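Local coordinates for inactivation-no-after-potential D protein (Drosophila melanogaster, PDB 5F67) that binds the C-terminal tail of the TRP channel through its third PDZ domain, probably as a scaffold of the fly's visual signalling proteins, at residues R25-V29 and A65-D71; F34-I40 and I51-R57. All coordinates share one frame; numbering follows the deposited sequence.

Interaction 1: residues R25-V29 and A65-D71; sequences RTVQV and AGVKVGD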
ATOM      1  N   ARG A  25      10.058  -5.641  -0.710  1.00  9.46           N
ATOM      2  CA  ARG A  25      10.460  -5.473   0.679  1.00 10.69           C
ATOM      3  C   ARG A  25       9.230  -5.512   1.575  1.00 15.16           C
ATOM      4  O   ARG A  25       8.099  -5.350   1.116  1.00 12.98           O
ATOM      5  CB  ARG A  25      11.188  -4.131   0.856  1.00 15.38           C
ATOM      6  CG  ARG A  25      10.273  -2.912   0.639  1.00 13.78           C
ATOM      7  CD  ARG A  25      11.056  -1.599   0.489  1.00 15.83           C
ATOM      8  NE  ARG A  25      10.169  -0.425   0.538  1.00 16.90           N
ATOM      9  CZ  ARG A  25       9.494   0.035  -0.509  1.00 17.05           C
ATOM     10  NH1 ARG A  25       9.607  -0.582  -1.678  1.00 15.96           N
ATOM     11  NH2 ARG A  25       8.714   1.112  -0.397  1.00 16.09           N
ATOM     12  N   THR A  26       9.448  -5.745   2.862  1.00  9.84           N
ATOM     13  CA  THR A  26       8.344  -5.776   3.808  1.00 10.82           C
ATOM     14  C   THR A  26       8.361  -4.523   4.670  1.00 14.03           C
ATOM     15  O   THR A  26       9.393  -4.191   5.256  1.00 15.87           O
ATOM     16  CB  THR A  26       8.494  -7.005   4.737  1.00 17.54           C
ATOM     17  OG1 THR A  26       8.347  -8.202   3.962  1.00 18.07           O
ATOM     18  CG2 THR A  26       7.441  -6.977   5.828  1.00 16.83           C
ATOM     19  N   VAL A  27       7.225  -3.829   4.756  1.00 13.07           N
ATOM     20  CA  VAL A  27       7.100  -2.723   5.700  1.00 14.05           C
ATOM     21  C   VAL A  27       6.041  -3.045   6.743  1.00 17.89           C
ATOM     22  O   VAL A  27       5.120  -3.817   6.483  1.00 16.01           O
ATOM     23  CB  VAL A  27       6.751  -1.384   5.007  1.00 14.76           C
ATOM     24  CG1 VAL A  27       7.821  -1.034   3.976  1.00 19.64           C
ATOM     25  CG2 VAL A  27       5.366  -1.445   4.350  1.00 17.07           C
ATOM     26  N   GLN A  28       6.175  -2.448   7.924  1.00 11.59           N
ATOM     27  CA  GLN A  28       5.225  -2.668   9.008  1.00 10.53           C
ATOM     28  C   GLN A  28       4.654  -1.310   9.375  1.00 16.99           C
ATOM     29  O   GLN A  28       5.352  -0.477   9.954  1.00 19.98           O
ATOM     30  CB  GLN A  28       5.951  -3.250  10.231  1.00 13.47           C
ATOM     31  CG  GLN A  28       6.741  -4.540   9.942  1.00 14.62           C
ATOM     32  CD  GLN A  28       5.847  -5.753   9.708  1.00 14.30           C
ATOM     33  OE1 GLN A  28       4.617  -5.684   9.858  1.00 14.93           O
ATOM     34  NE2 GLN A  28       6.462  -6.876   9.328  1.00 12.89           N
ATOM     35  N   VAL A  29       3.386  -1.074   9.054  1.00 11.02           N
ATOM     36  CA  VAL A  29       2.833   0.265   9.217  1.00 10.14           C
ATOM     37  C   VAL A  29       1.647   0.238  10.176  1.00 13.19           C
ATOM     38  O   VAL A  29       0.671  -0.477   9.944  1.00 15.37           O
ATOM     39  CB  VAL A  29       2.375   0.831   7.869  1.00 13.22           C
ATOM     40  CG1 VAL A  29       1.816   2.245   8.045  1.00 15.72           C
ATOM     41  CG2 VAL A  29       3.537   0.818   6.872  1.00 11.98           C
ATOM     42  N   ALA A  65       7.314   5.058   7.090  1.00 14.11           N
ATOM     43  CA  ALA A  65       7.844   3.707   6.868  1.00 15.25           C
ATOM     44  C   ALA A  65       8.491   3.531   5.504  1.00 18.06           C
ATOM     45  O   ALA A  65       9.015   2.459   5.191  1.00 19.58           O
ATOM     46  CB  ALA A  65       6.746   2.669   7.047  1.00 17.84           C
ATOM     47  N   GLY A  66       8.442   4.566   4.676  1.00 18.48           N
ATOM     48  CA  GLY A  66       9.104   4.494   3.384  1.00 14.66           C
ATOM     49  C   GLY A  66       8.253   3.946   2.249  1.00 16.71           C
ATOM     50  O   GLY A  66       8.795   3.530   1.222  1.00 18.00           O
ATOM     51  N   VAL A  67       6.933   3.941   2.416  1.00 14.60           N
ATOM     52  CA  VAL A  67       6.045   3.608   1.297  1.00 14.25           C
ATOM     53  C   VAL A  67       6.189   4.741   0.281  1.00 13.75           C
ATOM     54  O   VAL A  67       6.234   5.914   0.677  1.00 16.19           O
ATOM     55  CB  VAL A  67       4.583   3.521   1.764  1.00 11.86           C
ATOM     56  CG1 VAL A  67       3.637   3.210   0.587  1.00 13.01           C
ATOM     57  CG2 VAL A  67       4.451   2.474   2.873  1.00 14.12           C
ATOM     58  N   LYS A  68       6.287   4.406  -1.009  1.00 12.81           N
ATOM     59  CA  LYS A  68       6.410   5.430  -2.045  1.00 15.79           C
ATOM     60  C   LYS A  68       5.253   5.352  -3.022  1.00 17.91           C
ATOM     61  O   LYS A  68       4.762   4.255  -3.326  1.00 16.36           O
ATOM     62  CB  LYS A  68       7.713   5.266  -2.837  1.00 15.13           C
ATOM     63  CG  LYS A  68       8.965   5.260  -1.986  1.00 21.44           C
ATOM     64  CD  LYS A  68       9.045   6.488  -1.098  1.00 39.60           C
ATOM     65  CE  LYS A  68      10.317   6.452  -0.255  1.00 64.34           C
ATOM     66  NZ  LYS A  68      10.248   7.373   0.913  1.00 71.21           N
ATOM     67  N   VAL A  69       4.819   6.514  -3.508  1.00 15.07           N
ATOM     68  CA  VAL A  69       3.842   6.556  -4.594  1.00 13.21           C
ATOM     69  C   VAL A  69       4.425   5.805  -5.785  1.00 15.31           C
ATOM     70  O   VAL A  69       5.596   5.997  -6.137  1.00 17.19           O
ATOM     71  CB  VAL A  69       3.488   8.007  -4.995  1.00 18.21           C
ATOM     72  CG1 VAL A  69       2.580   8.033  -6.222  1.00 17.30           C
ATOM     73  CG2 VAL A  69       2.822   8.739  -3.819  1.00 18.75           C
ATOM     74  N   GLY A  70       3.614   4.939  -6.393  1.00 15.69           N
ATOM     75  CA  GLY A  70       4.064   4.138  -7.519  1.00 15.19           C
ATOM     76  C   GLY A  70       4.466   2.721  -7.132  1.00 17.92           C
ATOM     77  O   GLY A  70       4.610   1.863  -8.006  1.00 18.08           O
ATOM     78  N   ASP A  71       4.664   2.467  -5.835  1.00 15.23           N
ATOM     79  CA  ASP A  71       5.048   1.120  -5.389  1.00 14.01           C
ATOM     80  C   ASP A  71       3.943   0.126  -5.720  1.00 12.58           C
ATOM     81  O   ASP A  71       2.758   0.458  -5.598  1.00 13.51           O
ATOM     82  CB  ASP A  71       5.258   1.077  -3.876  1.00 16.35           C
ATOM     83  CG  ASP A  71       6.586   1.653  -3.439  1.00 20.18           C
ATOM     84  OD1 ASP A  71       7.418   1.999  -4.311  1.00 20.31           O
ATOM     85  OD2 ASP A  71       6.800   1.743  -2.204  1.00 15.27           O
TER
HETATM   86  O   HOH W   1      10.264   1.011   3.058  1.00 18.29           O
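R25 ties the start of strand 25-30 to the loop after helix 61-64 through one nitrogen, NH2, which gives a salt bridge to D71 OD2 at 2.7 Å and a hydrogen bond to the backbone O of G66 at 2.9 Å. The D71 oxygen is met on its syn side, close to the guanidinium plane, although the two flat groups stand 76° apart. With chi1 at 67° and the chain extended from CG to NE, the arginine carries its head to the loop edge-on. From the other face of the carboxylate, K68 N also donates to OD2 (3.0 Å), bracing the type II turn K68-D71, while OD1 is held by T106. G66 itself ends the helix in a Schellman motif. One water adds a bridge, accepting from R25 NE and donating to A65 O.

Apolar contact is thinner. V29 CG2 rests on A65 CB at 3.7 Å, and V27 CG2 only approaches V67 CG2, at 4.3 Å.

Two hydrogen bonds from opposite faces, one from a cation, should stabilise D71 as a carboxylate; with T106 on OD1, these bonds probably limit its rotation, and the loop is fastened to the strand chiefly by polar links.

Interaction 2: residues F34-I40 and I51-R57; sequences FLGIMVI and IFISDLR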
ATOM      1  N   PHE A  34      -5.647   5.829  10.007  1.00 18.43           N
ATOM      2  CA  PHE A  34      -5.452   5.398   8.634  1.00 10.60           C
ATOM      3  C   PHE A  34      -3.992   4.978   8.544  1.00 14.61           C
ATOM      4  O   PHE A  34      -3.193   5.294   9.455  1.00 14.25           O
ATOM      5  CB  PHE A  34      -5.697   6.587   7.704  1.00 15.82           C
ATOM      6  CG  PHE A  34      -5.102   7.861   8.230  1.00 17.41           C
ATOM      7  CD1 PHE A  34      -3.734   8.108   8.126  1.00 20.36           C
ATOM      8  CD2 PHE A  34      -5.907   8.796   8.881  1.00 20.74           C
ATOM      9  CE1 PHE A  34      -3.165   9.269   8.656  1.00 20.59           C
ATOM     10  CE2 PHE A  34      -5.350   9.956   9.413  1.00 19.96           C
ATOM     11  CZ  PHE A  34      -3.972  10.190   9.299  1.00 21.99           C
ATOM     12  N   LEU A  35      -3.633   4.288   7.463  1.00 14.47           N
ATOM     13  CA  LEU A  35      -2.231   3.994   7.186  1.00 15.02           C
ATOM     14  C   LEU A  35      -1.577   5.223   6.562  1.00 15.08           C
ATOM     15  O   LEU A  35      -0.461   5.617   6.934  1.00 14.72           O
ATOM     16  CB  LEU A  35      -2.102   2.797   6.236  1.00 13.78           C
ATOM     17  CG  LEU A  35      -2.671   1.484   6.778  1.00 19.07           C
ATOM     18  CD1 LEU A  35      -2.808   0.458   5.645  1.00 22.26           C
ATOM     19  CD2 LEU A  35      -1.779   0.947   7.896  1.00 20.52           C
ATOM     20  N   GLY A  36      -2.293   5.842   5.624  1.00 12.85           N
ATOM     21  CA  GLY A  36      -1.816   7.048   4.976  1.00 11.93           C
ATOM     22  C   GLY A  36      -1.612   6.857   3.488  1.00 14.21           C
ATOM     23  O   GLY A  36      -0.801   7.556   2.886  1.00 14.87           O
ATOM     24  N   ILE A  37      -2.340   5.917   2.880  1.00 13.58           N
ATOM     25  CA  ILE A  37      -2.170   5.660   1.449  1.00  9.74           C
ATOM     26  C   ILE A  37      -3.491   5.644   0.702  1.00 15.48           C
ATOM     27  O   ILE A  37      -4.560   5.503   1.302  1.00 14.22           O
ATOM     28  CB  ILE A  37      -1.505   4.279   1.179  1.00 12.51           C
ATOM     29  CG1 ILE A  37      -2.336   3.147   1.810  1.00 14.69           C
ATOM     30  CG2 ILE A  37      -0.062   4.241   1.688  1.00 17.29           C
ATOM     31  CD1 ILE A  37      -1.862   1.730   1.399  1.00 15.19           C
ATOM     32  N   MET A  38      -3.400   5.794  -0.620  1.00 11.44           N
ATOM     33  CA  MET A  38      -4.489   5.442  -1.524  1.00 10.43           C
ATOM     34  C   MET A  38      -3.908   4.509  -2.568  1.00 12.23           C
ATOM     35  O   MET A  38      -2.688   4.497  -2.789  1.00 16.01           O
ATOM     36  CB  MET A  38      -5.077   6.687  -2.193  1.00 14.47           C
ATOM     37  CG  MET A  38      -5.825   7.568  -1.229  1.00 16.69           C
ATOM     38  SD  MET A  38      -6.221   9.138  -1.978  1.00 26.18           S
ATOM     39  CE  MET A  38      -6.975   9.919  -0.559  1.00 20.53           C
ATOM     40  N   VAL A  39      -4.756   3.707  -3.206  1.00 10.45           N
ATOM     41  CA  VAL A  39      -4.272   2.801  -4.227  1.00 10.14           C
ATOM     42  C   VAL A  39      -5.142   2.909  -5.460  1.00 10.71           C
ATOM     43  O   VAL A  39      -6.251   3.461  -5.413  1.00 12.51           O
ATOM     44  CB  VAL A  39      -4.231   1.320  -3.749  1.00 12.99           C
ATOM     45  CG1 VAL A  39      -3.313   1.169  -2.522  1.00 12.86           C
ATOM     46  CG2 VAL A  39      -5.640   0.819  -3.409  1.00 14.20           C
ATOM     47  N   ILE A  40      -4.609   2.407  -6.566  1.00 10.71           N
ATOM     48  CA  ILE A  40      -5.379   2.266  -7.794  1.00 13.91           C
ATOM     49  C   ILE A  40      -5.098   0.889  -8.362  1.00 17.77           C
ATOM     50  O   ILE A  40      -4.098   0.238  -8.005  1.00 14.05           O
ATOM     51  CB  ILE A  40      -5.005   3.346  -8.840  1.00 14.32           C
ATOM     52  CG1 ILE A  40      -3.506   3.341  -9.124  1.00 18.45           C
ATOM     53  CG2 ILE A  40      -5.454   4.727  -8.384  1.00 14.95           C
ATOM     54  CD1 ILE A  40      -3.134   4.140 -10.365  1.00 34.62           C
ATOM     55  N   ILE A  51      -2.134  -3.771  -8.213  1.00 10.81           N
ATOM     56  CA  ILE A  51      -2.494  -2.687  -7.308  1.00 10.02           C
ATOM     57  C   ILE A  51      -1.252  -1.854  -7.012  1.00 14.86           C
ATOM     58  O   ILE A  51      -0.206  -2.397  -6.642  1.00 14.10           O
ATOM     59  CB  ILE A  51      -3.043  -3.244  -5.979  1.00 10.31           C
ATOM     60  CG1 ILE A  51      -4.231  -4.177  -6.262  1.00 14.77           C
ATOM     61  CG2 ILE A  51      -3.438  -2.106  -5.030  1.00 13.84           C
ATOM     62  CD1 ILE A  51      -5.496  -3.454  -6.765  1.00 18.76           C
ATOM     63  N   PHE A  52      -1.366  -0.537  -7.171  1.00 11.61           N
ATOM     64  CA  PHE A  52      -0.226   0.359  -6.954  1.00 14.69           C
ATOM     65  C   PHE A  52      -0.585   1.472  -5.988  1.00 13.16           C
ATOM     66  O   PHE A  52      -1.710   1.961  -5.974  1.00 12.63           O
ATOM     67  CB  PHE A  52       0.232   0.973  -8.282  1.00 10.90           C
ATOM     68  CG  PHE A  52       0.747  -0.039  -9.264  1.00 11.00           C
ATOM     69  CD1 PHE A  52      -0.127  -0.715 -10.108  1.00 13.07           C
ATOM     70  CD2 PHE A  52       2.103  -0.326  -9.337  1.00 17.13           C
ATOM     71  CE1 PHE A  52       0.342  -1.659 -11.010  1.00 14.06           C
ATOM     72  CE2 PHE A  52       2.587  -1.268 -10.249  1.00 14.82           C
ATOM     73  CZ  PHE A  52       1.701  -1.934 -11.087  1.00 17.74           C
ATOM     74  N   ILE A  53       0.371   1.873  -5.158  1.00 13.35           N
ATOM     75  CA  ILE A  53       0.168   3.042  -4.311  1.00 10.27           C
ATOM     76  C   ILE A  53       0.027   4.265  -5.215  1.00 13.19           C
ATOM     77  O   ILE A  53       0.877   4.492  -6.079  1.00 14.97           O
ATOM     78  CB  ILE A  53       1.362   3.266  -3.362  1.00 11.58           C
ATOM     79  CG1 ILE A  53       1.636   2.007  -2.531  1.00 16.73           C
ATOM     80  CG2 ILE A  53       1.120   4.488  -2.462  1.00 11.33           C
ATOM     81  CD1 ILE A  53       0.467   1.601  -1.623  1.00 16.39           C
ATOM     82  N   SER A  54      -1.032   5.051  -5.018  1.00 10.89           N
ATOM     83  CA  SER A  54      -1.321   6.184  -5.898  1.00 13.66           C
ATOM     84  C   SER A  54      -1.203   7.524  -5.181  1.00 16.20           C
ATOM     85  O   SER A  54      -1.098   8.570  -5.817  1.00 14.84           O
ATOM     86  CB  SER A  54      -2.719   6.041  -6.497  1.00 12.72           C
ATOM     87  OG  SER A  54      -3.702   6.029  -5.475  1.00 14.53           O
ATOM     88  N   ASP A  55      -1.240   7.501  -3.854  1.00 15.56           N
ATOM     89  CA  ASP A  55      -1.038   8.728  -3.105  1.00 15.08           C
ATOM     90  C   ASP A  55      -0.579   8.383  -1.710  1.00 12.46           C
ATOM     91  O   ASP A  55      -0.722   7.247  -1.252  1.00 11.98           O
ATOM     92  CB  ASP A  55      -2.313   9.595  -3.079  1.00 13.63           C
ATOM     93  CG  ASP A  55      -2.010  11.081  -2.952  1.00 21.52           C
ATOM     94  OD1 ASP A  55      -0.880  11.445  -2.555  1.00 20.25           O
ATOM     95  OD2 ASP A  55      -2.903  11.900  -3.256  1.00 25.03           O
ATOM     96  N   LEU A  56      -0.007   9.368  -1.036  1.00 12.12           N
ATOM     97  CA  LEU A  56       0.617   9.138   0.255  1.00 13.20           C
ATOM     98  C   LEU A  56       0.358  10.385   1.073  1.00 14.13           C
ATOM     99  O   LEU A  56       0.539  11.502   0.576  1.00 17.36           O
ATOM    100  CB  LEU A  56       2.122   8.923   0.057  1.00 17.28           C
ATOM    101  CG  LEU A  56       2.991   8.617   1.265  1.00 23.23           C
ATOM    102  CD1 LEU A  56       2.663   7.236   1.799  1.00 19.00           C
ATOM    103  CD2 LEU A  56       4.452   8.705   0.841  1.00 20.83           C
ATOM    104  N   ARG A  57      -0.100  10.209   2.308  1.00 14.44           N
ATOM    105  CA  ARG A  57      -0.479  11.348   3.142  1.00 13.48           C
ATOM    106  C   ARG A  57       0.711  11.876   3.925  1.00 23.27           C
ATOM    107  O   ARG A  57       1.398  11.120   4.618  1.00 15.27           O
ATOM    108  CB  ARG A  57      -1.586  10.935   4.114  1.00 11.16           C
ATOM    109  CG  ARG A  57      -1.994  12.046   5.099  1.00 15.00           C
ATOM    110  CD  ARG A  57      -3.250  11.644   5.849  1.00 14.04           C
ATOM    111  NE  ARG A  57      -3.498  12.501   7.006  1.00 15.62           N
ATOM    112  CZ  ARG A  57      -4.705  12.711   7.525  1.00 17.73           C
ATOM    113  NH1 ARG A  57      -5.772  12.121   6.988  1.00 17.35           N
ATOM    114  NH2 ARG A  57      -4.839  13.494   8.588  1.00 18.94           N
TER
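Backbone hydrogen bonds carry the pairing of F34-I40 with I51-R57. At one end I40 and F52 form a reciprocal pair, I40 N to F52 O and F52 N to I40 O, both 3.0 Å. Toward the other end M38 N donates to D55 O, and R57 N reaches G36 O at 2.8 Å. Between them the register slips by one residue: S54 N gives M38 O an almost straight bond of 2.8 Å, and D55 N adds a weak one to the same oxygen. S54 and D55 thus both face M38, a classic beta bulge.

Side-chain polar groups look elsewhere. D55 OD1 accepts from L56 N, whereas D55 OD2 bonds to a polar side chain of the bound peptide. R57, extended from a CG anti to its backbone N (chi1 176°), lays one face of its guanidinium over the CZ end of F34, the planes 24° apart, and NH2 bonds to the peptide backbone.

Packing divides between the sheet faces. Facing the interior, I53 CD1 touches both I37 CD1 (3.8 Å) and V39 CG1 (3.9 Å), the three methyls closing a triangle and the isoleucines crossing at about a right angle; V67 lies against both of them, and V39 CB meets I51 CG2 at 3.7 Å. On the other face I40 CG2 presses on S54 CB at 3.6 Å, while M38 and D55 lie side by side, the sulfur near D55 CB.

Strands 37-44 and 50-56 form the hairpin beside the PDZ binding groove. L35, G36 and I37, in the carboxylate-binding loop and the strand it leads into, make backbone hydrogen bonds to the peptide; additional bonds from D55, L56 and R57 extend recognition to the end of the second strand and the residue after it.

The two contacts meet in the loop that follows helix 61-64. Its G70 N and D71 O probably hydrogen-bond to the O and N of I53, so the turn fastened to strand 25-30 in interaction 1 also leans on the second hairpin strand of interaction 2. V67 joins their apolar sides, touching I37 and I53 while approaching V27 and V29. Interaction 1 is smaller and partly buried, held by a salt bridge, a hydrogen bond to a backbone carbonyl, a water and a few methyl contacts at the edge of the four-stranded sheet. Interaction 2 is largely buried and rests on strand pairing over an aliphatic interior. D55 and R57 of interaction 2 turn polar groups to the bound peptide, whereas R25 and D71 of interaction 1 bond within the domain.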